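Local coordinates for protein mannosephosphate isomerase, putative (Archaeoglobus fulgidus, PDB 1ZX5) that probably interconverts mannose 6-phosphate and fructose 6-phosphate as a zinc-dependent type 1 mannose-6-phosphate isomerase, at residues N158-R171 with V213-T227. Residues are numbered along the deposited sequence; the frame is centred on the assembly and turned at random.
Sequences NTFETTPYDTFVIR and VEEFEVKGKKGMAET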
ATOM      1  N   ASN A 158       8.581  18.267   4.349  1.00 27.67           N
ATOM      2  CA  ASN A 158       8.661  17.796   5.739  1.00 28.55           C
ATOM      3  C   ASN A 158       9.431  16.484   5.748  1.00 28.71           C
ATOM      4  O   ASN A 158       9.119  15.575   4.977  1.00 28.51           O
ATOM      5  CB  ASN A 158       7.282  17.574   6.366  1.00 28.27           C
ATOM      6  CG  ASN A 158       6.405  18.819   6.342  1.00 30.08           C
ATOM      7  OD1 ASN A 158       5.264  18.774   5.858  1.00 32.60           O
ATOM      8  ND2 ASN A 158       6.920  19.927   6.870  1.00 28.99           N
ATOM      9  N   THR A 159      10.455  16.418   6.591  1.00 29.23           N
ATOM     10  CA  THR A 159      11.302  15.242   6.728  1.00 29.84           C
ATOM     11  C   THR A 159      10.947  14.520   8.023  1.00 29.81           C
ATOM     12  O   THR A 159      10.890  15.125   9.083  1.00 29.64           O
ATOM     13  CB  THR A 159      12.791  15.634   6.712  1.00 30.02           C
ATOM     14  OG1 THR A 159      13.055  16.350   5.505  1.00 31.67           O
ATOM     15  CG2 THR A 159      13.712  14.392   6.783  1.00 30.55           C
ATOM     16  N   PHE A 160      10.684  13.224   7.917  1.00 29.60           N
ATOM     17  CA  PHE A 160      10.319  12.436   9.073  1.00 29.58           C
ATOM     18  C   PHE A 160      11.321  11.332   9.258  1.00 29.62           C
ATOM     19  O   PHE A 160      11.491  10.486   8.382  1.00 30.01           O
ATOM     20  CB  PHE A 160       8.931  11.845   8.890  1.00 29.56           C
ATOM     21  CG  PHE A 160       7.865  12.876   8.700  1.00 30.57           C
ATOM     22  CD1 PHE A 160       7.244  13.463   9.809  1.00 30.58           C
ATOM     23  CD2 PHE A 160       7.482  13.274   7.420  1.00 28.86           C
ATOM     24  CE1 PHE A 160       6.249  14.420   9.634  1.00 30.73           C
ATOM     25  CE2 PHE A 160       6.495  14.224   7.239  1.00 29.70           C
ATOM     26  CZ  PHE A 160       5.874  14.801   8.351  1.00 29.92           C
ATOM     27  N   GLU A 161      12.004  11.355  10.394  1.00 29.68           N
ATOM     28  CA  GLU A 161      12.852  10.241  10.787  1.00 29.87           C
ATOM     29  C   GLU A 161      11.950   9.248  11.477  1.00 28.56           C
ATOM     30  O   GLU A 161      11.431   9.520  12.544  1.00 28.65           O
ATOM     31  CB  GLU A 161      13.996  10.722  11.692  1.00 30.56           C
ATOM     32  CG  GLU A 161      15.203  11.127  10.853  1.00 35.41           C
ATOM     33  CD  GLU A 161      15.970  12.302  11.398  1.00 42.11           C
ATOM     34  OE1 GLU A 161      16.389  12.265  12.587  1.00 44.52           O
ATOM     35  OE2 GLU A 161      16.182  13.261  10.615  1.00 45.72           O
ATOM     36  N   THR A 162      11.743   8.104  10.838  1.00 27.19           N
ATOM     37  CA  THR A 162      10.735   7.156  11.288  1.00 25.65           C
ATOM     38  C   THR A 162      11.253   6.182  12.342  1.00 25.49           C
ATOM     39  O   THR A 162      12.463   6.032  12.533  1.00 25.34           O
ATOM     40  CB  THR A 162      10.146   6.372  10.096  1.00 25.33           C
ATOM     41  OG1 THR A 162      11.147   5.513   9.532  1.00 24.59           O
ATOM     42  CG2 THR A 162       9.632   7.330   9.015  1.00 23.84           C
ATOM     43  N   THR A 163      10.309   5.560  13.046  1.00 25.01           N
ATOM     44  CA  THR A 163      10.549   4.343  13.820  1.00 24.29           C
ATOM     45  C   THR A 163       9.546   3.330  13.285  1.00 24.16           C
ATOM     46  O   THR A 163       8.547   3.733  12.675  1.00 23.84           O
ATOM     47  CB  THR A 163      10.339   4.552  15.348  1.00 24.36           C
ATOM     48  OG1 THR A 163       9.023   5.069  15.587  1.00 23.75           O
ATOM     49  CG2 THR A 163      11.390   5.514  15.930  1.00 22.80           C
ATOM     50  N   PRO A 164       9.806   2.017  13.481  1.00 23.83           N
ATOM     51  CA  PRO A 164       8.877   1.016  12.973  1.00 23.29           C
ATOM     52  C   PRO A 164       7.423   1.312  13.348  1.00 23.78           C
ATOM     53  O   PRO A 164       7.133   1.707  14.497  1.00 23.93           O
ATOM     54  CB  PRO A 164       9.345  -0.269  13.665  1.00 23.19           C
ATOM     55  CG  PRO A 164      10.805  -0.063  13.856  1.00 23.50           C
ATOM     56  CD  PRO A 164      10.970   1.399  14.154  1.00 23.38           C
ATOM     57  N   TYR A 165       6.530   1.100  12.384  1.00 23.50           N
ATOM     58  CA  TYR A 165       5.081   1.179  12.561  1.00 24.25           C
ATOM     59  C   TYR A 165       4.508   2.599  12.631  1.00 24.65           C
ATOM     60  O   TYR A 165       3.310   2.765  12.869  1.00 25.15           O
ATOM     61  CB  TYR A 165       4.579   0.255  13.703  1.00 24.63           C
ATOM     62  CG  TYR A 165       5.046  -1.167  13.492  1.00 24.90           C
ATOM     63  CD1 TYR A 165       4.568  -1.920  12.412  1.00 24.93           C
ATOM     64  CD2 TYR A 165       6.011  -1.745  14.335  1.00 25.10           C
ATOM     65  CE1 TYR A 165       5.027  -3.232  12.177  1.00 25.34           C
ATOM     66  CE2 TYR A 165       6.482  -3.043  14.109  1.00 24.48           C
ATOM     67  CZ  TYR A 165       5.982  -3.778  13.027  1.00 25.97           C
ATOM     68  OH  TYR A 165       6.425  -5.059  12.797  1.00 27.03           O
ATOM     69  N   ASP A 166       5.351   3.613  12.414  1.00 24.05           N
ATOM     70  CA  ASP A 166       4.844   4.942  12.091  1.00 24.50           C
ATOM     71  C   ASP A 166       3.984   4.807  10.853  1.00 24.96           C
ATOM     72  O   ASP A 166       4.253   3.939   9.998  1.00 25.26           O
ATOM     73  CB  ASP A 166       5.981   5.922  11.781  1.00 24.30           C
ATOM     74  CG  ASP A 166       6.691   6.396  13.017  1.00 24.18           C
ATOM     75  OD1 ASP A 166       6.202   6.138  14.146  1.00 25.12           O
ATOM     76  OD2 ASP A 166       7.754   7.023  12.867  1.00 24.47           O
ATOM     77  N   THR A 167       2.958   5.654  10.763  1.00 24.83           N
ATOM     78  CA  THR A 167       2.083   5.682   9.606  1.00 24.64           C
ATOM     79  C   THR A 167       1.996   7.075   8.998  1.00 25.51           C
ATOM     80  O   THR A 167       2.239   8.090   9.664  1.00 25.64           O
ATOM     81  CB  THR A 167       0.634   5.185   9.922  1.00 24.96           C
ATOM     82  OG1 THR A 167       0.005   6.070  10.849  1.00 24.39           O
ATOM     83  CG2 THR A 167       0.614   3.767  10.480  1.00 23.21           C
ATOM     84  N   PHE A 168       1.647   7.098   7.714  1.00 26.08           N
ATOM     85  CA  PHE A 168       1.417   8.318   6.966  1.00 26.92           C
ATOM     86  C   PHE A 168       0.170   8.130   6.130  1.00 27.25           C
ATOM     87  O   PHE A 168      -0.173   7.004   5.758  1.00 27.42           O
ATOM     88  CB  PHE A 168       2.625   8.638   6.060  1.00 26.89           C
ATOM     89  CG  PHE A 168       3.880   8.895   6.829  1.00 27.06           C
ATOM     90  CD1 PHE A 168       4.171  10.174   7.291  1.00 26.89           C
ATOM     91  CD2 PHE A 168       4.744   7.855   7.139  1.00 26.91           C
ATOM     92  CE1 PHE A 168       5.319  10.422   8.040  1.00 27.29           C
ATOM     93  CE2 PHE A 168       5.896   8.092   7.888  1.00 28.17           C
ATOM     94  CZ  PHE A 168       6.181   9.380   8.340  1.00 27.23           C
ATOM     95  N   VAL A 169      -0.513   9.234   5.855  1.00 27.34           N
ATOM     96  CA  VAL A 169      -1.593   9.238   4.882  1.00 27.46           C
ATOM     97  C   VAL A 169      -1.228  10.282   3.843  1.00 27.63           C
ATOM     98  O   VAL A 169      -1.094  11.464   4.159  1.00 27.14           O
ATOM     99  CB  VAL A 169      -2.992   9.537   5.510  1.00 27.97           C
ATOM    100  CG1 VAL A 169      -4.067   9.650   4.404  1.00 27.25           C
ATOM    101  CG2 VAL A 169      -3.381   8.448   6.536  1.00 26.93           C
ATOM    102  N   ILE A 170      -1.026   9.819   2.608  1.00 27.73           N
ATOM    103  CA  ILE A 170      -0.605  10.678   1.509  1.00 27.57           C
ATOM    104  C   ILE A 170      -1.806  10.937   0.616  1.00 27.62           C
ATOM    105  O   ILE A 170      -2.257  10.054  -0.128  1.00 26.80           O
ATOM    106  CB  ILE A 170       0.580  10.056   0.691  1.00 27.77           C
ATOM    107  CG1 ILE A 170       1.711   9.582   1.623  1.00 27.49           C
ATOM    108  CG2 ILE A 170       1.083  11.045  -0.364  1.00 27.42           C
ATOM    109  CD1 ILE A 170       2.392  10.686   2.423  1.00 28.47           C
ATOM    110  N   ARG A 171      -2.322  12.156   0.717  1.00 27.97           N
ATOM    111  CA  ARG A 171      -3.497  12.588  -0.035  1.00 28.94           C
ATOM    112  C   ARG A 171      -3.118  13.167  -1.409  1.00 28.35           C
ATOM    113  O   ARG A 171      -1.980  13.608  -1.615  1.00 28.03           O
ATOM    114  CB  ARG A 171      -4.306  13.590   0.800  1.00 28.75           C
ATOM    115  CG  ARG A 171      -4.897  12.928   2.042  1.00 30.50           C
ATOM    116  CD  ARG A 171      -5.772  13.844   2.906  1.00 32.30           C
ATOM    117  NE  ARG A 171      -6.238  13.096   4.082  1.00 38.93           N
ATOM    118  CZ  ARG A 171      -5.587  13.038   5.246  1.00 41.48           C
ATOM    119  NH1 ARG A 171      -4.443  13.703   5.413  1.00 42.05           N
ATOM    120  NH2 ARG A 171      -6.076  12.307   6.248  1.00 42.34           N
ATOM    121  N   VAL A 213       2.360  22.288   4.233  1.00 33.82           N
ATOM    122  CA  VAL A 213       1.551  21.255   4.863  1.00 34.04           C
ATOM    123  C   VAL A 213       2.113  21.025   6.259  1.00 34.56           C
ATOM    124  O   VAL A 213       3.322  20.843   6.430  1.00 34.27           O
ATOM    125  CB  VAL A 213       1.528  19.956   4.009  1.00 34.18           C
ATOM    126  CG1 VAL A 213       0.927  18.796   4.772  1.00 33.19           C
ATOM    127  CG2 VAL A 213       0.747  20.192   2.726  1.00 33.68           C
ATOM    128  N   GLU A 214       1.237  21.079   7.259  1.00 35.30           N
ATOM    129  CA  GLU A 214       1.633  20.786   8.637  1.00 36.40           C
ATOM    130  C   GLU A 214       1.864  19.289   8.814  1.00 36.51           C
ATOM    131  O   GLU A 214       1.208  18.476   8.161  1.00 36.08           O
ATOM    132  CB  GLU A 214       0.567  21.266   9.625  1.00 36.54           C
ATOM    133  CG  GLU A 214       0.223  22.763   9.553  1.00 38.92           C
ATOM    134  CD  GLU A 214       1.390  23.671   9.912  1.00 41.97           C
ATOM    135  OE1 GLU A 214       2.250  23.263  10.719  1.00 43.85           O
ATOM    136  OE2 GLU A 214       1.443  24.806   9.391  1.00 44.06           O
ATOM    137  N   GLU A 215       2.792  18.931   9.697  1.00 37.15           N
ATOM    138  CA  GLU A 215       3.114  17.523   9.951  1.00 38.73           C
ATOM    139  C   GLU A 215       1.904  16.677  10.342  1.00 38.24           C
ATOM    140  O   GLU A 215       1.773  15.548   9.870  1.00 37.77           O
ATOM    141  CB  GLU A 215       4.237  17.389  10.978  1.00 38.52           C
ATOM    142  CG  GLU A 215       5.559  17.958  10.461  1.00 41.05           C
ATOM    143  CD  GLU A 215       6.738  17.746  11.409  1.00 41.80           C
ATOM    144  OE1 GLU A 215       6.575  17.058  12.450  1.00 45.21           O
ATOM    145  OE2 GLU A 215       7.833  18.279  11.098  1.00 45.52           O
ATOM    146  N   PHE A 216       1.016  17.231  11.173  1.00 38.35           N
ATOM    147  CA  PHE A 216      -0.183  16.500  11.621  1.00 38.53           C
ATOM    148  C   PHE A 216      -1.123  16.135  10.462  1.00 38.15           C
ATOM    149  O   PHE A 216      -1.948  15.228  10.590  1.00 38.28           O
ATOM    150  CB  PHE A 216      -0.935  17.248  12.752  1.00 39.00           C
ATOM    151  CG  PHE A 216      -1.728  18.450  12.279  1.00 40.20           C
ATOM    152  CD1 PHE A 216      -2.976  18.290  11.664  1.00 41.15           C
ATOM    153  CD2 PHE A 216      -1.231  19.742  12.452  1.00 41.23           C
ATOM    154  CE1 PHE A 216      -3.709  19.406  11.214  1.00 42.17           C
ATOM    155  CE2 PHE A 216      -1.960  20.867  12.013  1.00 41.91           C
ATOM    156  CZ  PHE A 216      -3.198  20.696  11.391  1.00 41.26           C
ATOM    157  N   GLU A 217      -0.987  16.834   9.335  1.00 37.48           N
ATOM    158  CA  GLU A 217      -1.814  16.561   8.164  1.00 37.50           C
ATOM    159  C   GLU A 217      -1.368  15.320   7.387  1.00 36.32           C
ATOM    160  O   GLU A 217      -2.143  14.782   6.603  1.00 36.56           O
ATOM    161  CB  GLU A 217      -1.848  17.767   7.214  1.00 37.64           C
ATOM    162  CG  GLU A 217      -2.326  19.082   7.828  1.00 38.82           C
ATOM    163  CD  GLU A 217      -2.204  20.248   6.847  1.00 40.03           C
ATOM    164  OE1 GLU A 217      -2.777  20.163   5.738  1.00 44.87           O
ATOM    165  OE2 GLU A 217      -1.528  21.250   7.165  1.00 43.44           O
ATOM    166  N   VAL A 218      -0.127  14.874   7.578  1.00 35.13           N
ATOM    167  CA  VAL A 218       0.370  13.688   6.865  1.00 34.54           C
ATOM    168  C   VAL A 218       0.659  12.479   7.773  1.00 34.64           C
ATOM    169  O   VAL A 218       0.638  11.347   7.312  1.00 34.63           O
ATOM    170  CB  VAL A 218       1.593  14.004   5.941  1.00 34.21           C
ATOM    171  CG1 VAL A 218       1.217  15.057   4.899  1.00 34.11           C
ATOM    172  CG2 VAL A 218       2.790  14.474   6.745  1.00 33.77           C
ATOM    173  N   LYS A 219       0.933  12.734   9.048  1.00 34.62           N
ATOM    174  CA  LYS A 219       1.228  11.684  10.024  1.00 35.22           C
ATOM    175  C   LYS A 219      -0.030  10.960  10.503  1.00 34.72           C
ATOM    176  O   LYS A 219      -1.016  11.601  10.870  1.00 35.10           O
ATOM    177  CB  LYS A 219       1.928  12.285  11.239  1.00 35.52           C
ATOM    178  CG  LYS A 219       3.440  12.247  11.223  1.00 37.97           C
ATOM    179  CD  LYS A 219       3.955  13.009  12.447  1.00 43.72           C
ATOM    180  CE  LYS A 219       5.228  12.392  13.020  1.00 46.92           C
ATOM    181  NZ  LYS A 219       6.015  13.385  13.860  1.00 48.63           N
ATOM    182  N   GLY A 220       0.000   9.628  10.501  1.00 33.82           N
ATOM    183  CA  GLY A 220      -1.060   8.851  11.144  1.00 32.80           C
ATOM    184  C   GLY A 220      -0.694   8.520  12.583  1.00 32.13           C
ATOM    185  O   GLY A 220       0.323   8.994  13.094  1.00 31.53           O
ATOM    186  N   LYS A 221      -1.519   7.702  13.235  1.00 31.68           N
ATOM    187  CA  LYS A 221      -1.198   7.168  14.577  1.00 31.54           C
ATOM    188  C   LYS A 221      -0.265   5.965  14.477  1.00 30.49           C
ATOM    189  O   LYS A 221      -0.235   5.284  13.454  1.00 29.96           O
ATOM    190  CB  LYS A 221      -2.469   6.756  15.330  1.00 31.79           C
ATOM    191  CG  LYS A 221      -3.346   7.940  15.723  1.00 35.27           C
ATOM    192  CD  LYS A 221      -4.541   7.515  16.560  1.00 40.08           C
ATOM    193  CE  LYS A 221      -5.561   8.667  16.664  1.00 42.93           C
ATOM    194  NZ  LYS A 221      -6.527   8.432  17.793  1.00 44.22           N
ATOM    195  N   LYS A 222       0.491   5.707  15.538  1.00 29.62           N
ATOM    196  CA  LYS A 222       1.320   4.513  15.613  1.00 29.33           C
ATOM    197  C   LYS A 222       0.501   3.251  15.285  1.00 29.31           C
ATOM    198  O   LYS A 222      -0.517   2.972  15.923  1.00 28.56           O
ATOM    199  CB  LYS A 222       1.982   4.408  17.004  1.00 29.09           C
ATOM    200  CG  LYS A 222       2.885   3.178  17.208  1.00 28.20           C
ATOM    201  CD  LYS A 222       4.097   3.132  16.276  1.00 27.10           C
ATOM    202  CE  LYS A 222       5.218   4.033  16.758  1.00 26.49           C
ATOM    203  NZ  LYS A 222       6.433   3.968  15.895  1.00 25.53           N
ATOM    204  N   GLY A 223       0.930   2.525  14.258  1.00 29.87           N
ATOM    205  CA  GLY A 223       0.325   1.248  13.886  1.00 30.72           C
ATOM    206  C   GLY A 223      -1.086   1.290  13.314  1.00 32.08           C
ATOM    207  O   GLY A 223      -1.748   0.262  13.248  1.00 31.50           O
HETATM  208  N   MSE A 224      -1.541   2.456  12.865  1.00 33.16           N
HETATM  209  CA  MSE A 224      -2.948   2.634  12.545  1.00 37.21           C
HETATM  210  C   MSE A 224      -3.161   3.857  11.667  1.00 34.40           C
HETATM  211  O   MSE A 224      -2.841   4.978  12.067  1.00 34.07           O
HETATM  212  CB  MSE A 224      -3.692   2.830  13.856  1.00 36.44           C
HETATM  213  CG  MSE A 224      -5.111   2.389  13.913  1.00 41.44           C
HETATM  214 SE   MSE A 224      -5.684   2.816  15.775  0.80 50.66          SE
HETATM  215  CE  MSE A 224      -6.899   4.323  15.359  1.00 50.48           C
ATOM    216  N   ALA A 225      -3.705   3.644  10.474  1.00 33.30           N
ATOM    217  CA  ALA A 225      -4.033   4.740   9.570  1.00 32.83           C
ATOM    218  C   ALA A 225      -5.209   4.373   8.678  1.00 32.81           C
ATOM    219  O   ALA A 225      -5.429   3.195   8.390  1.00 32.38           O
ATOM    220  CB  ALA A 225      -2.815   5.119   8.708  1.00 32.68           C
ATOM    221  N   GLU A 226      -5.958   5.385   8.243  1.00 32.91           N
ATOM    222  CA  GLU A 226      -7.042   5.178   7.292  1.00 34.08           C
ATOM    223  C   GLU A 226      -7.324   6.369   6.372  1.00 33.58           C
ATOM    224  O   GLU A 226      -6.930   7.506   6.641  1.00 33.09           O
ATOM    225  CB  GLU A 226      -8.332   4.670   7.978  1.00 33.88           C
ATOM    226  CG  GLU A 226      -8.811   5.455   9.170  1.00 36.49           C
ATOM    227  CD  GLU A 226     -10.035   4.830   9.863  1.00 36.62           C
ATOM    228  OE1 GLU A 226     -10.035   3.624  10.230  1.00 39.85           O
ATOM    229  OE2 GLU A 226     -11.016   5.567  10.033  1.00 40.32           O
ATOM    230  N   THR A 227      -7.975   6.065   5.254  1.00 33.61           N
ATOM    231  CA  THR A 227      -8.543   7.069   4.368  1.00 33.39           C
ATOM    232  C   THR A 227     -10.055   6.912   4.519  1.00 33.71           C
ATOM    233  O   THR A 227     -10.505   6.259   5.468  1.00 33.64           O
ATOM    234  CB  THR A 227      -8.082   6.861   2.911  1.00 33.24           C
ATOM    235  OG1 THR A 227      -8.706   5.693   2.368  1.00 33.34           O
ATOM    236  CG2 THR A 227      -6.564   6.702   2.836  1.00 32.06           C
TER
HETATM  237  O   HOH W   1       8.642  11.545  12.614  1.00 44.74           O
HETATM  238  O   HOH W   2       2.759   7.543  13.072  1.00 23.38           O
HETATM  239  O   HOH W   3      -7.673  10.057   6.642  1.00 52.31           O
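Glu215 lays its aliphatic CG against Phe160, 3.7 Å from ring atom CE1, the two side chains sliding past each other in opposite directions. Carboxylate and ring planes stand 65° apart. Glu217 offers its carbonyl to Arg171 at the guanidinium edge; this bond to NH1 is weak, and Val169 CG1 lies over the centre of that flat group. Val218 CG2 presses on Phe160 CZ at 3.5 Å. With chi1 at -59°, CG2 lies between the backbone N and the carbonyl carbon and meets the ring from there. Val218 O accepts from Val169 N at 2.8 Å. The methylenes of Lys219 cross the same phenyl ring. Gly220 N then binds Thr167 O, and Phe168 and Lys219 form a single beta bridge. Segment 213-223 borders strand 167-170, an outermost strand of a cupin-type sheet, and leads into strand 224-226 of the next sheet. Lys221 O is held from opposite faces of its plane, by Thr167 OG1 at 2.7 Å and by Met224 N, which closes a type II turn. Lys222 leaves with CG anti to the backbone N, then its chain bends twice. Its NZ reaches Thr163 OG1, Pro164 O at 2.7 Å and Asp166 OD1 at 2.8 Å, the last a salt bridge. Asp166 OD2 accepts from Thr163 N. Replacing Asp166 by an alanine removes both oxygens and would probably leave the Lys222 ammonium without its countercharge and Thr163 N without this acceptor. Gly223 N bonds to Tyr165 O. Ala225 CB packs on Thr167 CB at 3.7 Å, and water 3 joins Glu226 O to Arg171 NH2.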